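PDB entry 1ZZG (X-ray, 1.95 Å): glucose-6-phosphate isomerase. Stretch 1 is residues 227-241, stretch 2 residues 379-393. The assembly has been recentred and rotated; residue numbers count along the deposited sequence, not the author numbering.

Stretch 1 (227-241) SLPLKTALLLHLHRH
Stretch 2 (379-393) QHLMWQTAFLGELWE

The first stretch is helical from Leu-228 through at least His-237, with Ser-227 at the N-cap position; the second helix enters from earlier in the chain, spans 379-391 and ends in a Schellman motif, Glu-393 having phi/psi 54/51°. The two axes approach to 8.3 Å and cross at -55°, N-to-C directions inclined the same way. The CA atoms of Pro-229 and Gln-384, 4.8 Å apart, mark the register, each side chain a knob in the other helix's hole: Pro-229 (C-gamma exo) among His-380, Trp-383, Gln-384 and Phe-387, Gln-384 (chi1 t, chi2 t) among Pro-229, Thr-232, Ala-233 and Leu-236.

A buried chain of hydrogen bonds takes in Gln-384 itself. His-380 NE2 (chi1 t) donates to Thr-232 OG1 (chi1 p) at 3.1 Å, and Thr-232 OG1 donates to Gln-384 OE1 at 2.7 Å. Leu-230 (m, t) CD2 lies over the Phe-387 ring face, 3.6 Å from Phe-387 CD2. Ala-233 CB lies 4.0 Å from Phe-387 CB, while Leu-236 CD2 (m, p) meets Leu-388 CD1 (m, t) at 3.5 Å.

At the C-terminal ends, Trp-392 (chi1 m, chi2 -3°) donates from NE1 to His-237 ND1 (chi1 t) at 3.0 Å. The Arg-240 guanidinium (p, t, m) stacks flat on the indole, planes at 11°, and a water bridges Arg-240 NH2 to Trp-392 O.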

# COMPACT_ATOMS: atom_id res chain seq x y z
N SER A 227 -14.57 27.21 -5.03
CA SER A 227 -14.95 25.93 -4.44
C SER A 227 -14.12 24.78 -5.00
O SER A 227 -14.55 24.07 -5.91
CB SER A 227 -16.44 25.66 -4.68
OG SER A 227 -16.87 24.54 -3.94
N LEU A 228 -12.93 24.61 -4.45
CA LEU A 228 -12.03 23.55 -4.90
C LEU A 228 -12.69 22.17 -4.93
O LEU A 228 -12.53 21.44 -5.90
CB LEU A 228 -10.77 23.53 -4.02
CG LEU A 228 -10.04 24.88 -3.93
CD1 LEU A 228 -8.83 24.78 -3.01
CD2 LEU A 228 -9.61 25.33 -5.32
N PRO A 229 -13.45 21.80 -3.88
CA PRO A 229 -14.09 20.48 -3.88
C PRO A 229 -15.06 20.26 -5.04
O PRO A 229 -15.18 19.14 -5.54
CB PRO A 229 -14.80 20.44 -2.52
CG PRO A 229 -13.94 21.31 -1.67
CD PRO A 229 -13.65 22.48 -2.59
N LEU A 230 -15.76 21.31 -5.48
CA LEU A 230 -16.68 21.17 -6.62
C LEU A 230 -15.87 21.08 -7.91
O LEU A 230 -16.30 20.44 -8.87
CB LEU A 230 -17.64 22.36 -6.70
CG LEU A 230 -18.87 22.32 -5.79
CD1 LEU A 230 -19.63 23.62 -5.94
CD2 LEU A 230 -19.75 21.13 -6.15
N LYS A 231 -14.71 21.72 -7.94
CA LYS A 231 -13.85 21.68 -9.12
C LYS A 231 -13.26 20.30 -9.36
O LYS A 231 -13.30 19.79 -10.49
CB LYS A 231 -12.71 22.69 -8.99
CG LYS A 231 -13.14 24.14 -9.10
CD LYS A 231 -11.92 25.04 -9.18
CE LYS A 231 -12.31 26.50 -9.25
NZ LYS A 231 -11.12 27.35 -9.48
N THR A 232 -12.71 19.68 -8.31
CA THR A 232 -12.13 18.35 -8.47
C THR A 232 -13.24 17.32 -8.66
O THR A 232 -13.03 16.30 -9.32
CB THR A 232 -11.22 17.96 -7.27
OG1 THR A 232 -11.96 18.02 -6.04
CG2 THR A 232 -10.02 18.92 -7.19
N ALA A 233 -14.41 17.59 -8.09
CA ALA A 233 -15.54 16.68 -8.27
C ALA A 233 -15.85 16.67 -9.77
O ALA A 233 -16.09 15.62 -10.37
CB ALA A 233 -16.74 17.18 -7.49
N LEU A 234 -15.82 17.85 -10.37
CA LEU A 234 -16.08 17.97 -11.81
C LEU A 234 -15.04 17.18 -12.59
O LEU A 234 -15.38 16.43 -13.51
CB LEU A 234 -16.04 19.44 -12.25
CG LEU A 234 -16.23 19.67 -13.76
CD1 LEU A 234 -17.61 19.19 -14.17
CD2 LEU A 234 -16.05 21.15 -14.09
N LEU A 235 -13.77 17.34 -12.23
CA LEU A 235 -12.70 16.63 -12.92
C LEU A 235 -12.98 15.13 -12.92
O LEU A 235 -12.96 14.50 -13.97
CB LEU A 235 -11.35 16.91 -12.24
CG LEU A 235 -10.73 18.29 -12.49
CD1 LEU A 235 -9.52 18.47 -11.58
CD2 LEU A 235 -10.32 18.43 -13.95
N LEU A 236 -13.24 14.55 -11.76
CA LEU A 236 -13.53 13.13 -11.71
C LEU A 236 -14.80 12.81 -12.50
O LEU A 236 -14.88 11.79 -13.19
CB LEU A 236 -13.69 12.65 -10.26
CG LEU A 236 -12.40 12.35 -9.47
CD1 LEU A 236 -11.66 13.64 -9.14
CD2 LEU A 236 -12.77 11.61 -8.18
N HIS A 237 -15.79 13.70 -12.42
CA HIS A 237 -17.04 13.50 -13.14
C HIS A 237 -16.86 13.47 -14.66
O HIS A 237 -17.48 12.65 -15.35
CB HIS A 237 -18.05 14.59 -12.80
CG HIS A 237 -19.37 14.43 -13.49
ND1 HIS A 237 -20.14 13.29 -13.35
CD2 HIS A 237 -20.04 15.24 -14.34
CE1 HIS A 237 -21.23 13.41 -14.08
NE2 HIS A 237 -21.20 14.58 -14.69
N LEU A 238 -16.02 14.36 -15.17
CA LEU A 238 -15.75 14.43 -16.60
C LEU A 238 -14.99 13.20 -17.12
O LEU A 238 -14.88 13.00 -18.33
CB LEU A 238 -14.97 15.71 -16.93
CG LEU A 238 -15.68 17.04 -16.61
CD1 LEU A 238 -14.73 18.18 -16.90
CD2 LEU A 238 -16.95 17.17 -17.44
N HIS A 239 -14.47 12.40 -16.20
CA HIS A 239 -13.75 11.19 -16.58
C HIS A 239 -14.40 9.98 -15.92
O HIS A 239 -13.76 8.95 -15.73
CB HIS A 239 -12.29 11.28 -16.17
CG HIS A 239 -11.55 12.43 -16.80
ND1 HIS A 239 -11.58 13.70 -16.28
CD2 HIS A 239 -10.78 12.49 -17.91
CE1 HIS A 239 -10.86 14.50 -17.05
NE2 HIS A 239 -10.36 13.79 -18.05
N ARG A 240 -15.68 10.11 -15.58
CA ARG A 240 -16.41 9.04 -14.90
C ARG A 240 -16.47 7.73 -15.69
O ARG A 240 -16.75 6.67 -15.13
CB ARG A 240 -17.84 9.51 -14.60
CG ARG A 240 -18.68 9.77 -15.84
CD ARG A 240 -20.13 10.08 -15.50
NE ARG A 240 -20.76 9.01 -14.73
CZ ARG A 240 -22.04 9.00 -14.35
NH1 ARG A 240 -22.83 10.01 -14.69
NH2 ARG A 240 -22.52 8.00 -13.63
N HIS A 241 -16.21 7.81 -16.98
CA HIS A 241 -16.25 6.64 -17.84
C HIS A 241 -14.88 5.94 -17.91
O HIS A 241 -14.79 4.81 -18.37
CB HIS A 241 -16.69 7.06 -19.23
CG HIS A 241 -15.90 8.21 -19.77
ND1 HIS A 241 -15.77 9.40 -19.10
CD2 HIS A 241 -15.21 8.35 -20.93
CE1 HIS A 241 -15.03 10.23 -19.82
NE2 HIS A 241 -14.68 9.61 -20.93
N GLN A 379 -10.63 16.55 4.37
CA GLN A 379 -12.00 17.05 4.40
C GLN A 379 -12.44 17.44 2.98
O GLN A 379 -13.60 17.28 2.60
CB GLN A 379 -12.12 18.26 5.34
CG GLN A 379 -13.56 18.73 5.56
CD GLN A 379 -14.33 17.85 6.53
OE1 GLN A 379 -13.87 16.78 6.91
NE2 GLN A 379 -15.51 18.31 6.94
N HIS A 380 -11.49 17.97 2.21
CA HIS A 380 -11.74 18.38 0.83
C HIS A 380 -12.17 17.16 0.01
O HIS A 380 -13.12 17.24 -0.78
CB HIS A 380 -10.47 18.98 0.22
CG HIS A 380 -10.51 19.14 -1.27
ND1 HIS A 380 -10.58 20.37 -1.89
CD2 HIS A 380 -10.49 18.22 -2.27
CE1 HIS A 380 -10.60 20.20 -3.20
NE2 HIS A 380 -10.55 18.91 -3.46
N LEU A 381 -11.47 16.05 0.19
CA LEU A 381 -11.77 14.83 -0.54
C LEU A 381 -13.11 14.23 -0.14
O LEU A 381 -13.82 13.65 -0.97
CB LEU A 381 -10.64 13.81 -0.37
CG LEU A 381 -9.35 14.29 -1.05
CD1 LEU A 381 -8.18 13.41 -0.64
CD2 LEU A 381 -9.54 14.26 -2.57
N MET A 382 -13.47 14.37 1.14
CA MET A 382 -14.74 13.84 1.58
C MET A 382 -15.86 14.64 0.90
O MET A 382 -16.86 14.06 0.49
CB MET A 382 -14.85 13.89 3.11
CG MET A 382 -14.00 12.82 3.78
SD MET A 382 -14.17 12.68 5.59
CE MET A 382 -12.84 13.75 6.14
N TRP A 383 -15.68 15.96 0.78
CA TRP A 383 -16.68 16.79 0.11
C TRP A 383 -16.74 16.41 -1.37
O TRP A 383 -17.82 16.25 -1.94
CB TRP A 383 -16.33 18.28 0.22
CG TRP A 383 -16.79 18.92 1.47
CD1 TRP A 383 -16.03 19.22 2.57
CD2 TRP A 383 -18.12 19.37 1.77
NE1 TRP A 383 -16.80 19.83 3.53
CE2 TRP A 383 -18.09 19.94 3.06
CE3 TRP A 383 -19.33 19.35 1.06
CZ2 TRP A 383 -19.22 20.49 3.67
CZ3 TRP A 383 -20.47 19.90 1.67
CH2 TRP A 383 -20.40 20.46 2.96
N GLN A 384 -15.57 16.28 -1.98
CA GLN A 384 -15.48 15.90 -3.38
C GLN A 384 -16.29 14.64 -3.60
O GLN A 384 -17.10 14.55 -4.52
CB GLN A 384 -14.02 15.62 -3.76
CG GLN A 384 -13.84 14.84 -5.05
CD GLN A 384 -12.38 14.53 -5.32
OE1 GLN A 384 -11.58 15.44 -5.55
NE2 GLN A 384 -12.03 13.25 -5.29
N THR A 385 -16.08 13.66 -2.73
CA THR A 385 -16.78 12.39 -2.81
C THR A 385 -18.29 12.53 -2.61
O THR A 385 -19.08 11.92 -3.34
CB THR A 385 -16.21 11.40 -1.78
OG1 THR A 385 -14.80 11.23 -2.01
CG2 THR A 385 -16.90 10.05 -1.89
N ALA A 386 -18.70 13.34 -1.63
CA ALA A 386 -20.13 13.53 -1.39
C ALA A 386 -20.78 14.22 -2.60
O ALA A 386 -21.88 13.85 -3.02
CB ALA A 386 -20.35 14.36 -0.12
N PHE A 387 -20.10 15.22 -3.17
CA PHE A 387 -20.64 15.90 -4.35
C PHE A 387 -20.80 14.90 -5.50
O PHE A 387 -21.81 14.92 -6.21
CB PHE A 387 -19.72 17.06 -4.80
CG PHE A 387 -19.74 18.26 -3.88
CD1 PHE A 387 -20.94 18.74 -3.35
CD2 PHE A 387 -18.56 18.94 -3.58
CE1 PHE A 387 -20.97 19.88 -2.53
CE2 PHE A 387 -18.57 20.08 -2.76
CZ PHE A 387 -19.78 20.55 -2.24
N LEU A 388 -19.80 14.05 -5.68
CA LEU A 388 -19.86 13.03 -6.73
C LEU A 388 -21.02 12.07 -6.50
O LEU A 388 -21.59 11.52 -7.44
CB LEU A 388 -18.54 12.26 -6.79
CG LEU A 388 -17.42 13.00 -7.53
CD1 LEU A 388 -16.09 12.27 -7.38
CD2 LEU A 388 -17.82 13.12 -9.00
N GLY A 389 -21.38 11.86 -5.23
CA GLY A 389 -22.50 10.98 -4.94
C GLY A 389 -23.77 11.53 -5.58
O GLY A 389 -24.62 10.77 -6.05
N GLU A 390 -23.89 12.86 -5.60
CA GLU A 390 -25.04 13.51 -6.20
C GLU A 390 -24.94 13.50 -7.72
O GLU A 390 -25.91 13.21 -8.42
CB GLU A 390 -25.16 14.96 -5.70
CG GLU A 390 -25.41 15.11 -4.20
CD GLU A 390 -26.60 14.30 -3.72
OE1 GLU A 390 -27.50 14.01 -4.54
OE2 GLU A 390 -26.65 13.97 -2.51
N LEU A 391 -23.76 13.83 -8.24
CA LEU A 391 -23.55 13.86 -9.68
C LEU A 391 -23.77 12.50 -10.33
O LEU A 391 -24.22 12.42 -11.47
CB LEU A 391 -22.14 14.36 -10.01
CG LEU A 391 -21.83 15.83 -9.69
CD1 LEU A 391 -20.34 16.07 -9.84
CD2 LEU A 391 -22.62 16.74 -10.63
N TRP A 392 -23.45 11.43 -9.62
CA TRP A 392 -23.62 10.08 -10.16
C TRP A 392 -24.89 9.40 -9.68
O TRP A 392 -25.13 8.23 -9.99
CB TRP A 392 -22.40 9.21 -9.83
CG TRP A 392 -21.13 9.68 -10.48
CD1 TRP A 392 -20.99 10.74 -11.34
CD2 TRP A 392 -19.81 9.15 -10.29
NE1 TRP A 392 -19.67 10.89 -11.69
CE2 TRP A 392 -18.92 9.93 -11.06
CE3 TRP A 392 -19.30 8.08 -9.54
CZ2 TRP A 392 -17.54 9.69 -11.10
CZ3 TRP A 392 -17.92 7.83 -9.58
CH2 TRP A 392 -17.06 8.64 -10.35
N GLU A 393 -25.70 10.13 -8.93
CA GLU A 393 -26.98 9.62 -8.43
C GLU A 393 -26.89 8.31 -7.67
O GLU A 393 -27.63 7.36 -7.95
CB GLU A 393 -27.96 9.47 -9.59
CG GLU A 393 -28.14 10.76 -10.38
CD GLU A 393 -29.24 10.66 -11.42
OE1 GLU A 393 -29.24 9.69 -12.21
OE2 GLU A 393 -30.10 11.57 -11.45
O HOH W 1 -25.05 7.60 -12.60